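Local coordinates for tyrosinase (Aspergillus oryzae, PDB 6JU8), which probably oxidises L-tyrosine and L-dopa to L-dopaquinone with molecular oxygen at a dinuclear copper centre, a reaction of melanin biosynthesis, at residues A[382-387]-A[430-435]; A[11-16]-A[117-122]; A[279-282]-A[288-291]; A[304-309]-A[397-402]. The protein carries 1 engineered substitution. All blocks are in the same frame, centred on the assembly; numbering follows the deposited sequence. Where two conformers were deposited one is given.

Interaction 1: residues A[382-387]-A[430-435]; sequences LTAIWQ and KDWRSL
Q387 reaches from its helix to the backbone of K430, while A384, one turn earlier, sits against the indole of W432. From CB the glutamine chain runs straight: CG lies anti to the carbonyl carbon (chi1 -71°), and the extended chi2 carries the amide outward from the helix. CD already lies 3.9 Å from W432 CZ3. Beyond it the amide splits its two ends between different partners. OE1 stands obliquely by the indole, 3.7 Å from W432 CZ3, and accepts a hydrogen bond from R108. NE2 donates to K430 O across 2.9 Å, and an N-H...O angle of 163° marks a nearly straight bond, with the acceptor close to the amide plane. With both ends bonded, the rotation of the amide is fixed, and its plane stands 76° from that of the indole.

The methyl of A384 meets the flat side of W432: CB is 3.5 Å from the centroid of the six-membered ring and almost on its normal, a CH-pi contact over the face. R433 folds its guanidinium across the opposite face, with CZ 3.4 Å above the ring plane, and D431 OD1 holds that group in a salt bridge with R433 NE. The indole is thus sandwiched, and its NE1 bonds to D438.

The contact joins helix 371-389 of the central tyrosinase domain to the loop between strand 420-423 and helix 448-456. R108 belongs to helix 103-129, which also carries the copper ligand H107, and on another side L382 and I385 pack against helix 283-292.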
loop_
_atom_site.group_PDB
_atom_site.type_symbol
_atom_site.label_atom_id
_atom_site.label_comp_id
_atom_site.label_asym_id
_atom_site.label_seq_id
_atom_site.Cartn_x
_atom_site.Cartn_y
_atom_site.Cartn_z
ATOM N N LEU A 382 26.444 -10.659 6.278
ATOM C CA LEU A 382 27.283 -10.947 5.115
ATOM C C LEU A 382 28.736 -10.584 5.400
ATOM O O LEU A 382 29.658 -11.303 5.018
ATOM C CB LEU A 382 26.790 -10.178 3.895
ATOM C CG LEU A 382 25.436 -10.650 3.329
ATOM C CD1 LEU A 382 25.005 -9.726 2.205
ATOM C CD2 LEU A 382 25.504 -12.100 2.865
ATOM N N THR A 383 28.945 -9.482 6.110
ATOM C CA THR A 383 30.298 -9.105 6.533
ATOM C C THR A 383 30.869 -10.199 7.429
ATOM O O THR A 383 32.045 -10.595 7.257
ATOM C CB THR A 383 30.309 -7.749 7.232
ATOM O OG1 THR A 383 29.808 -6.757 6.321
ATOM C CG2 THR A 383 31.738 -7.344 7.577
ATOM N N ALA A 384 30.111 -10.657 8.425
ATOM C CA ALA A 384 30.605 -11.693 9.340
ATOM C C ALA A 384 30.892 -12.975 8.600
ATOM O O ALA A 384 31.894 -13.656 8.867
ATOM C CB ALA A 384 29.546 -11.916 10.432
ATOM N N ILE A 385 30.029 -13.368 7.652
ATOM C CA ILE A 385 30.317 -14.562 6.825
ATOM C C ILE A 385 31.632 -14.410 6.081
ATOM O O ILE A 385 32.506 -15.295 6.085
ATOM C CB ILE A 385 29.185 -14.825 5.812
ATOM C CG1 ILE A 385 27.871 -15.170 6.519
ATOM C CG2 ILE A 385 29.602 -15.919 4.827
ATOM C CD1 ILE A 385 26.651 -15.117 5.620
ATOM N N TRP A 386 31.777 -13.254 5.410
ATOM C CA TRP A 386 32.971 -13.062 4.581
ATOM C C TRP A 386 34.198 -13.040 5.474
ATOM O O TRP A 386 35.231 -13.624 5.113
ATOM C CB TRP A 386 32.830 -11.771 3.758
ATOM C CG TRP A 386 33.933 -11.598 2.765
ATOM C CD1 TRP A 386 33.886 -12.055 1.468
ATOM C CD2 TRP A 386 35.217 -10.977 2.931
ATOM N NE1 TRP A 386 35.050 -11.735 0.827
ATOM C CE2 TRP A 386 35.892 -11.072 1.700
ATOM C CE3 TRP A 386 35.848 -10.333 3.996
ATOM C CZ2 TRP A 386 37.181 -10.568 1.477
ATOM C CZ3 TRP A 386 37.131 -9.829 3.774
ATOM C CH2 TRP A 386 37.785 -9.939 2.550
ATOM N N GLN A 387 34.115 -12.403 6.648
ATOM C CA GLN A 387 35.264 -12.415 7.564
ATOM C C GLN A 387 35.636 -13.849 7.950
ATOM O O GLN A 387 36.810 -14.192 8.018
ATOM C CB GLN A 387 34.967 -11.634 8.831
ATOM C CG GLN A 387 34.882 -10.119 8.679
ATOM C CD GLN A 387 34.569 -9.527 10.043
ATOM O OE1 GLN A 387 33.427 -9.141 10.319
ATOM N NE2 GLN A 387 35.553 -9.491 10.936
ATOM N N LYS A 430 35.773 -5.868 15.090
ATOM C CA LYS A 430 36.216 -6.941 14.185
ATOM C C LYS A 430 35.570 -8.261 14.566
ATOM O O LYS A 430 35.100 -9.037 13.725
ATOM C CB LYS A 430 37.750 -7.040 14.256
ATOM C CG LYS A 430 38.349 -8.134 13.376
ATOM C CD LYS A 430 39.780 -8.442 13.795
ATOM C CE LYS A 430 40.740 -7.387 13.274
ATOM N NZ LYS A 430 42.159 -7.708 13.628
ATOM N N ASP A 431 35.535 -8.545 15.875
ATOM C CA ASP A 431 34.804 -9.720 16.350
ATOM C C ASP A 431 33.415 -9.273 16.796
ATOM O O ASP A 431 33.282 -8.669 17.871
ATOM C CB ASP A 431 35.555 -10.386 17.507
ATOM C CG ASP A 431 34.883 -11.669 17.958
ATOM O OD1 ASP A 431 33.815 -12.045 17.430
ATOM O OD2 ASP A 431 35.427 -12.298 18.887
ATOM N N TRP A 432 32.421 -9.512 15.972
ATOM C CA TRP A 432 31.064 -9.050 16.265
ATOM C C TRP A 432 30.587 -9.676 17.571
ATOM O O TRP A 432 29.702 -9.127 18.228
ATOM C CB TRP A 432 30.125 -9.346 15.081
ATOM C CG TRP A 432 30.103 -10.816 14.777
ATOM C CD1 TRP A 432 29.234 -11.740 15.292
ATOM C CD2 TRP A 432 30.989 -11.527 13.899
ATOM N NE1 TRP A 432 29.546 -12.993 14.778
ATOM C CE2 TRP A 432 30.615 -12.878 13.926
ATOM C CE3 TRP A 432 32.077 -11.123 13.100
ATOM C CZ2 TRP A 432 31.277 -13.862 13.174
ATOM C CZ3 TRP A 432 32.729 -12.103 12.363
ATOM C CH2 TRP A 432 32.334 -13.441 12.409
ATOM N N ARG A 433 31.164 -10.804 17.976
ATOM C CA ARG A 433 30.707 -11.477 19.186
ATOM C C ARG A 433 31.049 -10.653 20.417
ATOM O O ARG A 433 30.475 -10.839 21.496
ATOM C CB ARG A 433 31.263 -12.903 19.271
ATOM C CG ARG A 433 30.654 -13.808 18.203
ATOM C CD ARG A 433 31.554 -14.989 17.856
ATOM N NE ARG A 433 32.641 -14.488 17.006
ATOM C CZ ARG A 433 33.166 -14.927 15.877
ATOM N NH1 ARG A 433 32.729 -16.030 15.275
ATOM N NH2 ARG A 433 34.171 -14.256 15.309
ATOM N N SER A 434 31.981 -9.709 20.263
ATOM C CA SER A 434 32.258 -8.849 21.422
ATOM C C SER A 434 31.067 -7.951 21.733
ATOM O O SER A 434 31.010 -7.406 22.833
ATOM C CB SER A 434 33.505 -7.997 21.193
ATOM O OG SER A 434 33.265 -7.092 20.144
ATOM N N LEU A 435 30.137 -7.799 20.789
ATOM C CA LEU A 435 28.913 -7.018 20.990
ATOM C C LEU A 435 27.761 -7.906 21.446
ATOM O O LEU A 435 26.614 -7.477 21.499
ATOM C CB LEU A 435 28.557 -6.286 19.682
ATOM C CG LEU A 435 29.622 -5.293 19.201
ATOM C CD1 LEU A 435 29.311 -4.791 17.798
ATOM C CD2 LEU A 435 29.731 -4.149 20.206
#

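Interaction 2: residues A[11-16]-A[117-122]; sequences GIPKDP and VIYEAM
I12 and P13, in the N-terminal loop, pack against Y119, which carries the helix side of this contact. Segment 117-122 opens with V117 and I118, whose side chains turn to other neighbours: both touch I53 of helix 41-55, and I118 also reaches W145. Y119 follows, with its CA 6.9 Å from the CA of I12. Its ring is sent out from the helix toward the loop by CG standing anti to the backbone N (chi1 169°). I12 lies across one face of that ring. Its CG2 methyl is 3.6 Å from the ring centroid and 8° off the normal, which places it over the centre as a CH-pi contact. The other branch covers the root of the side chain, with I12 CG1 3.6 Å from Y119 CB. P13 adds its ring carbon CD, 3.6 Å from Y119 CE2 in an oblique approach.

At the far end of the ring a water joins the two segments. It donates to P13 O at 2.6 Å and lies 3.0 Å from Y119 OH. Next in sequence, E120 bonds to Y7 and Q116 through its carboxylate, A121 packs on helix 41-55, and M122 touches W145.

Between the side chains of I12, P13 and Y119 the contact is therefore apolar, aliphatic carbons against an aromatic ring, with one water spanning P13 O and Y119 OH. The loop also has a direct polar tie to helix 103-129, since G11 N bonds to Q116.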
loop_
_atom_site.group_PDB
_atom_site.type_symbol
_atom_site.label_atom_id
_atom_site.label_comp_id
_atom_site.label_asym_id
_atom_site.label_seq_id
_atom_site.Cartn_x
_atom_site.Cartn_y
_atom_site.Cartn_z
ATOM N N GLY A 11 26.259 -3.231 23.029
ATOM C CA GLY A 11 25.508 -4.431 22.689
ATOM C C GLY A 11 24.701 -4.873 23.896
ATOM O O GLY A 11 24.850 -4.305 25.001
ATOM N N ILE A 12 23.796 -5.823 23.711
ATOM C CA ILE A 12 22.989 -6.282 24.862
ATOM C C ILE A 12 23.905 -6.913 25.903
ATOM O O ILE A 12 24.829 -7.680 25.565
ATOM C CB ILE A 12 21.915 -7.260 24.361
ATOM C CG1 ILE A 12 20.880 -6.505 23.515
ATOM C CG2 ILE A 12 21.265 -8.020 25.512
ATOM C CD1 ILE A 12 19.917 -7.368 22.755
ATOM N N PRO A 13 23.778 -6.546 27.176
ATOM C CA PRO A 13 24.713 -7.018 28.211
ATOM C C PRO A 13 24.733 -8.540 28.276
ATOM O O PRO A 13 23.759 -9.250 28.027
ATOM C CB PRO A 13 24.171 -6.426 29.519
ATOM C CG PRO A 13 23.400 -5.220 29.065
ATOM C CD PRO A 13 22.804 -5.589 27.733
ATOM N N LYS A 14 25.910 -9.049 28.626
ATOM C CA LYS A 14 26.133 -10.479 28.722
ATOM C C LYS A 14 25.495 -11.044 29.980
ATOM O O LYS A 14 25.637 -10.526 31.103
ATOM C CB LYS A 14 27.639 -10.755 28.682
ATOM N N ASP A 15 24.729 -12.098 29.753
ATOM C CA ASP A 15 24.099 -12.848 30.828
ATOM C C ASP A 15 24.607 -14.287 30.756
ATOM O O ASP A 15 24.551 -14.855 29.665
ATOM C CB ASP A 15 22.580 -12.881 30.703
ATOM C CG ASP A 15 21.957 -13.514 31.941
ATOM O OD1 ASP A 15 21.182 -12.799 32.612
ATOM O OD2 ASP A 15 22.274 -14.678 32.254
ATOM N N PRO A 16 25.090 -14.799 31.878
ATOM C CA PRO A 16 25.723 -16.123 31.827
ATOM C C PRO A 16 24.750 -17.172 31.300
ATOM O O PRO A 16 25.141 -18.195 30.747
ATOM C CB PRO A 16 26.076 -16.387 33.293
ATOM N N VAL A 117 19.099 -0.248 22.120
ATOM C CA VAL A 117 18.008 0.642 22.532
ATOM C C VAL A 117 16.696 -0.118 22.610
ATOM O O VAL A 117 15.896 0.055 23.540
ATOM C CB VAL A 117 17.900 1.846 21.576
ATOM C CG1 VAL A 117 16.627 2.636 21.826
ATOM C CG2 VAL A 117 19.150 2.720 21.747
ATOM N N ILE A 118 16.443 -0.965 21.603
ATOM C CA ILE A 118 15.247 -1.804 21.642
ATOM C C ILE A 118 15.201 -2.730 22.845
ATOM O O ILE A 118 14.174 -2.778 23.552
ATOM C CB ILE A 118 15.114 -2.599 20.322
ATOM C CG1 ILE A 118 14.837 -1.665 19.140
ATOM C CG2 ILE A 118 14.014 -3.657 20.476
ATOM C CD1 ILE A 118 15.058 -2.340 17.796
ATOM N N TYR A 119 16.286 -3.434 23.126
ATOM C CA TYR A 119 16.374 -4.305 24.288
ATOM C C TYR A 119 16.091 -3.531 25.566
ATOM O O TYR A 119 15.343 -3.983 26.422
ATOM C CB TYR A 119 17.774 -4.923 24.348
ATOM C CG TYR A 119 18.099 -5.651 25.636
ATOM C CD1 TYR A 119 17.660 -6.955 25.856
ATOM C CD2 TYR A 119 18.880 -5.036 26.627
ATOM C CE1 TYR A 119 17.977 -7.634 27.045
ATOM C CE2 TYR A 119 19.188 -5.709 27.790
ATOM C CZ TYR A 119 18.735 -6.993 27.999
ATOM O OH TYR A 119 19.069 -7.636 29.170
ATOM N N GLU A 120 16.708 -2.358 25.725
ATOM C CA GLU A 120 16.436 -1.558 26.931
ATOM C C GLU A 120 14.971 -1.173 27.058
ATOM O O GLU A 120 14.421 -1.216 28.176
ATOM C CB GLU A 120 17.361 -0.323 26.919
ATOM C CG GLU A 120 18.800 -0.738 27.172
ATOM C CD GLU A 120 19.817 0.370 26.962
ATOM O OE1 GLU A 120 19.432 1.494 26.595
ATOM O OE2 GLU A 120 21.016 0.086 27.154
ATOM N N ALA A 121 14.319 -0.854 25.934
ATOM C CA ALA A 121 12.890 -0.560 25.974
ATOM C C ALA A 121 12.101 -1.823 26.290
ATOM O O ALA A 121 11.048 -1.786 26.946
ATOM C CB ALA A 121 12.432 0.064 24.658
ATOM N N MET A 122 12.573 -2.991 25.862
ATOM C CA MET A 122 11.874 -4.239 26.208
ATOM C C MET A 122 11.882 -4.476 27.707
ATOM O O MET A 122 10.888 -4.856 28.313
ATOM C CB MET A 122 12.559 -5.447 25.558
ATOM C CG MET A 122 12.375 -5.539 24.045
ATOM S SD MET A 122 13.230 -7.006 23.431
ATOM C CE MET A 122 12.609 -7.024 21.743
HETATM O O HOH W 1 21.248 -9.696 28.734
#

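Interaction 3: residues A[279-282]-A[288-291]; sequences SVPT and FRLL
This is a short-range contact in which R289, on helix 283-292, folds its guanidinium back over P281 and S279 in the loop that leads into the same helix. It belongs to the central tyrosinase domain, its centre about 21 Å from the centre of the chain and away from the copper site. Only five residues separate the segments, all of them helical, and T282 occupies the N-cap position, its OG1 bonded to D285 N.

The arginine spans the gap because its chain is extended from CG to NE, with CG anti to the carbonyl carbon (chi1 -72°). This brings the flat end group to the loop even though the CA atoms of P281 and R289 are 9.2 Å apart. P281 lies under one face of it: CG is 3.8 Å above the guanidinium plane, over its centre, and 3.9 Å from R289 CZ. The two side chains cross at about a right angle, so the pyrrolidine offers its CG corner to the cation. S279 comes to a different part of the group, its OG standing obliquely 3.2 Å from R289 NH2.

The stronger polar partners lie outside the two segments. NE of R289 pairs with D285 and NH1 with D278, both as salt bridges, and NH1 also bonds to N324 O.

Two carboxylates, one from the loop and one from the first turns of the helix, thus probably balance the positive charge and set the plane of the guanidinium, while P281 supplies an apolar platform. Charge pairing and apolar packing act on the same guanidinium.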
loop_
_atom_site.group_PDB
_atom_site.type_symbol
_atom_site.label_atom_id
_atom_site.label_comp_id
_atom_site.label_asym_id
_atom_site.label_seq_id
_atom_site.Cartn_x
_atom_site.Cartn_y
_atom_site.Cartn_z
ATOM N N SER A 279 27.695 -12.833 -17.313
ATOM C CA SER A 279 26.249 -12.937 -17.215
ATOM C C SER A 279 25.775 -11.759 -16.365
ATOM O O SER A 279 26.605 -11.072 -15.768
ATOM C CB SER A 279 25.793 -14.248 -16.562
ATOM O OG SER A 279 26.232 -14.321 -15.219
ATOM N N VAL A 280 24.475 -11.556 -16.341
ATOM C CA VAL A 280 23.881 -10.589 -15.425
ATOM C C VAL A 280 23.233 -11.381 -14.298
ATOM O O VAL A 280 22.188 -11.999 -14.526
ATOM C CB VAL A 280 22.817 -9.748 -16.160
ATOM C CG1 VAL A 280 22.082 -8.880 -15.157
ATOM C CG2 VAL A 280 23.504 -8.939 -17.258
ATOM N N PRO A 281 23.881 -11.452 -13.152
ATOM C CA PRO A 281 23.429 -12.329 -12.081
ATOM C C PRO A 281 22.137 -11.848 -11.437
ATOM O O PRO A 281 21.843 -10.663 -11.385
ATOM C CB PRO A 281 24.559 -12.248 -11.048
ATOM C CG PRO A 281 25.738 -11.772 -11.843
ATOM C CD PRO A 281 25.153 -10.759 -12.797
ATOM N N THR A 282 21.390 -12.817 -10.921
ATOM C CA THR A 282 20.307 -12.494 -9.998
ATOM C C THR A 282 20.861 -11.951 -8.677
ATOM O O THR A 282 22.084 -12.034 -8.428
ATOM C CB THR A 282 19.482 -13.745 -9.705
ATOM O OG1 THR A 282 20.323 -14.696 -9.028
ATOM C CG2 THR A 282 18.951 -14.403 -10.979
ATOM N N PHE A 288 25.908 -14.882 -3.647
ATOM C CA PHE A 288 26.756 -16.074 -3.664
ATOM C C PHE A 288 28.164 -15.762 -4.130
ATOM O O PHE A 288 29.144 -16.181 -3.502
ATOM C CB PHE A 288 26.117 -17.132 -4.564
ATOM C CG PHE A 288 26.898 -18.430 -4.613
ATOM C CD1 PHE A 288 26.920 -19.317 -3.558
ATOM C CD2 PHE A 288 27.642 -18.722 -5.740
ATOM C CE1 PHE A 288 27.661 -20.496 -3.613
ATOM C CE2 PHE A 288 28.341 -19.906 -5.814
ATOM C CZ PHE A 288 28.365 -20.818 -4.764
ATOM N N ARG A 289 28.287 -15.011 -5.224
ATOM C CA ARG A 289 29.616 -14.662 -5.734
ATOM C C ARG A 289 30.380 -13.822 -4.708
ATOM O O ARG A 289 31.589 -13.976 -4.547
ATOM C CB ARG A 289 29.427 -13.876 -7.039
ATOM C CG ARG A 289 28.953 -14.756 -8.197
ATOM C CD ARG A 289 28.732 -13.905 -9.446
ATOM N NE ARG A 289 28.167 -14.720 -10.518
ATOM C CZ ARG A 289 28.405 -14.578 -11.805
ATOM N NH1 ARG A 289 29.203 -13.620 -12.253
ATOM N NH2 ARG A 289 27.824 -15.397 -12.667
ATOM N N LEU A 290 29.698 -12.921 -4.003
ATOM C CA LEU A 290 30.350 -12.088 -2.992
ATOM C C LEU A 290 31.000 -12.942 -1.927
ATOM O O LEU A 290 32.106 -12.657 -1.457
ATOM C CB LEU A 290 29.334 -11.155 -2.324
ATOM C CG LEU A 290 29.933 -10.267 -1.214
ATOM C CD1 LEU A 290 30.886 -9.233 -1.777
ATOM C CD2 LEU A 290 28.813 -9.610 -0.415
ATOM N N LEU A 291 30.287 -13.988 -1.509
ATOM C CA LEU A 291 30.726 -14.805 -0.388
ATOM C C LEU A 291 31.713 -15.888 -0.782
ATOM O O LEU A 291 32.360 -16.457 0.120
ATOM C CB LEU A 291 29.494 -15.450 0.283
ATOM C CG LEU A 291 28.468 -14.471 0.849
ATOM C CD1 LEU A 291 27.279 -15.215 1.409
ATOM C CD2 LEU A 291 29.088 -13.545 1.911
#

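Interaction 4: residues A[304-309]-A[397-402]; sequences TRYDDK and DDKSKV
Y306 and K399 form the close part of this contact, the lysine chain running beneath the tyrosine ring and ending on the tyrosine's own backbone carbonyl. K399 is extended beyond CG and crosses Y306 at about a right angle. Its CD lies 3.8 Å from the ring centroid, 20° off the normal, a CH-pi contact over the face. Farther along, NZ sits 4.2 Å from the same centroid and 16° off the normal, which meets the geometry of a cation-pi interaction. That ammonium also donates to Y306 O at 2.8 Å, so one group is held by both the ring and the main chain of a single residue.

At the ring's rim the approach is less intimate. D397 OD2 lies in the ring plane, 3.7 Å from Y306 CE1, with the carboxylate turned 68° from the ring. On the outer side K399 is exposed, as is D307, whose OD1 remains 6.1 Å from K399 NZ; this may add a weak favourable field. The phenol is tied down separately, by Y306 OH bonded to N297.

D397 is buried. Its OD2 accepts from K399 N at 3.0 Å and from S400 N at 2.9 Å, both from the same face of the carboxylate plane, while OD1 takes bonds from S400 OG and G299 N. Accepting from the backbone nitrogens two and three residues on is the signature of an Asx turn within an Asx motif, here shaping the loop that offers K399 to the loop after helix 298-302.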
loop_
_atom_site.group_PDB
_atom_site.type_symbol
_atom_site.label_atom_id
_atom_site.label_comp_id
_atom_site.label_asym_id
_atom_site.label_seq_id
_atom_site.Cartn_x
_atom_site.Cartn_y
_atom_site.Cartn_z
ATOM N N THR A 304 32.552 0.583 -2.432
ATOM C CA THR A 304 32.640 1.149 -3.778
ATOM C C THR A 304 33.889 1.988 -3.965
ATOM O O THR A 304 34.264 2.299 -5.110
ATOM C CB THR A 304 31.385 2.006 -4.080
ATOM O OG1 THR A 304 31.176 2.923 -3.008
ATOM C CG2 THR A 304 30.152 1.112 -4.172
ATOM N N ARG A 305 34.610 2.380 -2.910
ATOM C CA ARG A 305 35.771 3.250 -3.104
ATOM C C ARG A 305 36.928 2.543 -3.790
ATOM O O ARG A 305 37.793 3.199 -4.389
ATOM C CB ARG A 305 36.233 3.830 -1.753
ATOM C CG ARG A 305 37.390 4.811 -1.933
ATOM C CD ARG A 305 37.844 5.441 -0.643
ATOM N NE ARG A 305 36.868 6.356 -0.066
ATOM C CZ ARG A 305 37.171 7.361 0.742
ATOM N NH1 ARG A 305 36.176 8.116 1.214
ATOM N NH2 ARG A 305 38.439 7.628 1.069
ATOM N N TYR A 306 36.978 1.206 -3.676
ATOM C CA TYR A 306 38.207 0.528 -4.111
ATOM C C TYR A 306 38.463 0.749 -5.588
ATOM O O TYR A 306 39.583 1.048 -5.974
ATOM C CB TYR A 306 38.140 -0.971 -3.817
ATOM C CG TYR A 306 39.489 -1.654 -3.876
ATOM C CD1 TYR A 306 40.293 -1.724 -2.748
ATOM C CD2 TYR A 306 39.955 -2.233 -5.057
ATOM C CE1 TYR A 306 41.522 -2.351 -2.774
ATOM C CE2 TYR A 306 41.185 -2.873 -5.092
ATOM C CZ TYR A 306 41.960 -2.918 -3.955
ATOM O OH TYR A 306 43.187 -3.543 -3.944
ATOM N N ASP A 307 37.409 0.606 -6.397
ATOM C CA ASP A 307 37.612 0.818 -7.828
ATOM C C ASP A 307 36.495 1.718 -8.333
ATOM O O ASP A 307 35.447 1.201 -8.742
ATOM C CB ASP A 307 37.648 -0.504 -8.582
ATOM C CG ASP A 307 38.193 -0.434 -9.994
ATOM O OD1 ASP A 307 38.289 0.664 -10.583
ATOM O OD2 ASP A 307 38.544 -1.499 -10.555
ATOM N N ASP A 308 36.688 3.017 -8.298
ATOM C CA ASP A 308 35.751 4.008 -8.813
ATOM C C ASP A 308 35.058 3.587 -10.108
ATOM O O ASP A 308 33.856 3.782 -10.271
ATOM C CB ASP A 308 36.444 5.355 -9.103
ATOM C CG ASP A 308 36.833 6.041 -7.800
ATOM O OD1 ASP A 308 36.117 5.783 -6.814
ATOM O OD2 ASP A 308 37.813 6.824 -7.743
ATOM N N LYS A 309 35.845 3.073 -11.045
ATOM C CA LYS A 309 35.420 2.788 -12.404
ATOM C C LYS A 309 34.262 1.802 -12.472
ATOM O O LYS A 309 33.419 1.886 -13.371
ATOM C CB LYS A 309 36.605 2.232 -13.203
ATOM N N ASP A 397 45.020 -4.080 3.186
ATOM C CA ASP A 397 45.551 -3.815 1.844
ATOM C C ASP A 397 45.984 -2.360 1.743
ATOM O O ASP A 397 45.721 -1.542 2.628
ATOM C CB ASP A 397 44.489 -4.132 0.782
ATOM C CG ASP A 397 43.245 -3.297 1.037
ATOM O OD1 ASP A 397 42.380 -3.717 1.836
ATOM O OD2 ASP A 397 43.175 -2.164 0.487
ATOM N N ASP A 398 46.693 -2.036 0.661
ATOM C CA ASP A 398 47.301 -0.719 0.536
ATOM C C ASP A 398 46.289 0.411 0.523
ATOM O O ASP A 398 46.568 1.553 0.918
ATOM C CB ASP A 398 48.174 -0.671 -0.722
ATOM C CG ASP A 398 49.385 -1.571 -0.603
ATOM O OD1 ASP A 398 49.860 -1.848 0.514
ATOM O OD2 ASP A 398 49.846 -2.032 -1.667
ATOM N N LYS A 399 45.063 0.128 0.071
ATOM C CA LYS A 399 44.062 1.183 -0.019
ATOM C C LYS A 399 43.304 1.379 1.282
ATOM O O LYS A 399 43.109 2.503 1.759
ATOM C CB LYS A 399 43.078 0.881 -1.146
ATOM C CG LYS A 399 43.708 0.945 -2.526
ATOM C CD LYS A 399 42.640 1.000 -3.607
ATOM C CE LYS A 399 43.235 0.472 -4.899
ATOM N NZ LYS A 399 42.392 0.866 -6.051
ATOM N N SER A 400 42.900 0.288 1.920
ATOM C CA SER A 400 41.997 0.425 3.075
ATOM C C SER A 400 42.753 0.658 4.371
ATOM O O SER A 400 42.131 1.024 5.384
ATOM C CB SER A 400 41.085 -0.805 3.121
ATOM O OG SER A 400 41.765 -1.942 3.616
ATOM N N LYS A 401 44.076 0.527 4.367
ATOM C CA LYS A 401 44.785 0.616 5.646
ATOM C C LYS A 401 44.667 2.011 6.239
ATOM O O LYS A 401 44.650 2.146 7.465
ATOM C CB LYS A 401 46.260 0.232 5.456
ATOM C CG LYS A 401 47.059 1.159 4.536
ATOM C CD LYS A 401 48.443 0.561 4.274
ATOM C CE LYS A 401 49.286 1.459 3.396
ATOM N NZ LYS A 401 50.189 2.376 4.133
ATOM N N VAL A 402 44.546 3.045 5.416
ATOM C CA VAL A 402 44.539 4.406 5.987
ATOM C C VAL A 402 43.307 4.679 6.836
ATOM O O VAL A 402 43.315 5.489 7.780
ATOM C CB VAL A 402 44.719 5.450 4.867
ATOM C CG1 VAL A 402 43.578 5.381 3.861
ATOM C CG2 VAL A 402 44.886 6.848 5.449
#

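How the interactions relate
Along the chain, interaction 2 closes first, then interaction 3, while the segments of interactions 1 and 4 alternate, so that these last two cross-connect the later part of the chain. Interactions 1 and 3 touch: I385 and L382 of helix 371-389 pack on L291 of helix 283-292, although the centres are about 22 Å apart. Interaction 2 shares no segment with interaction 1, but helix 103-129 serves both, and their nearest atoms are about 3 Å apart. Interactions 2 and 3 lie on opposite sides of the chain's centre, about 36 Å between centres. Together the four contacts fasten peripheral loops to one another and to helices of the central domain, two of which, 103-129 and 371-389, carry copper ligands.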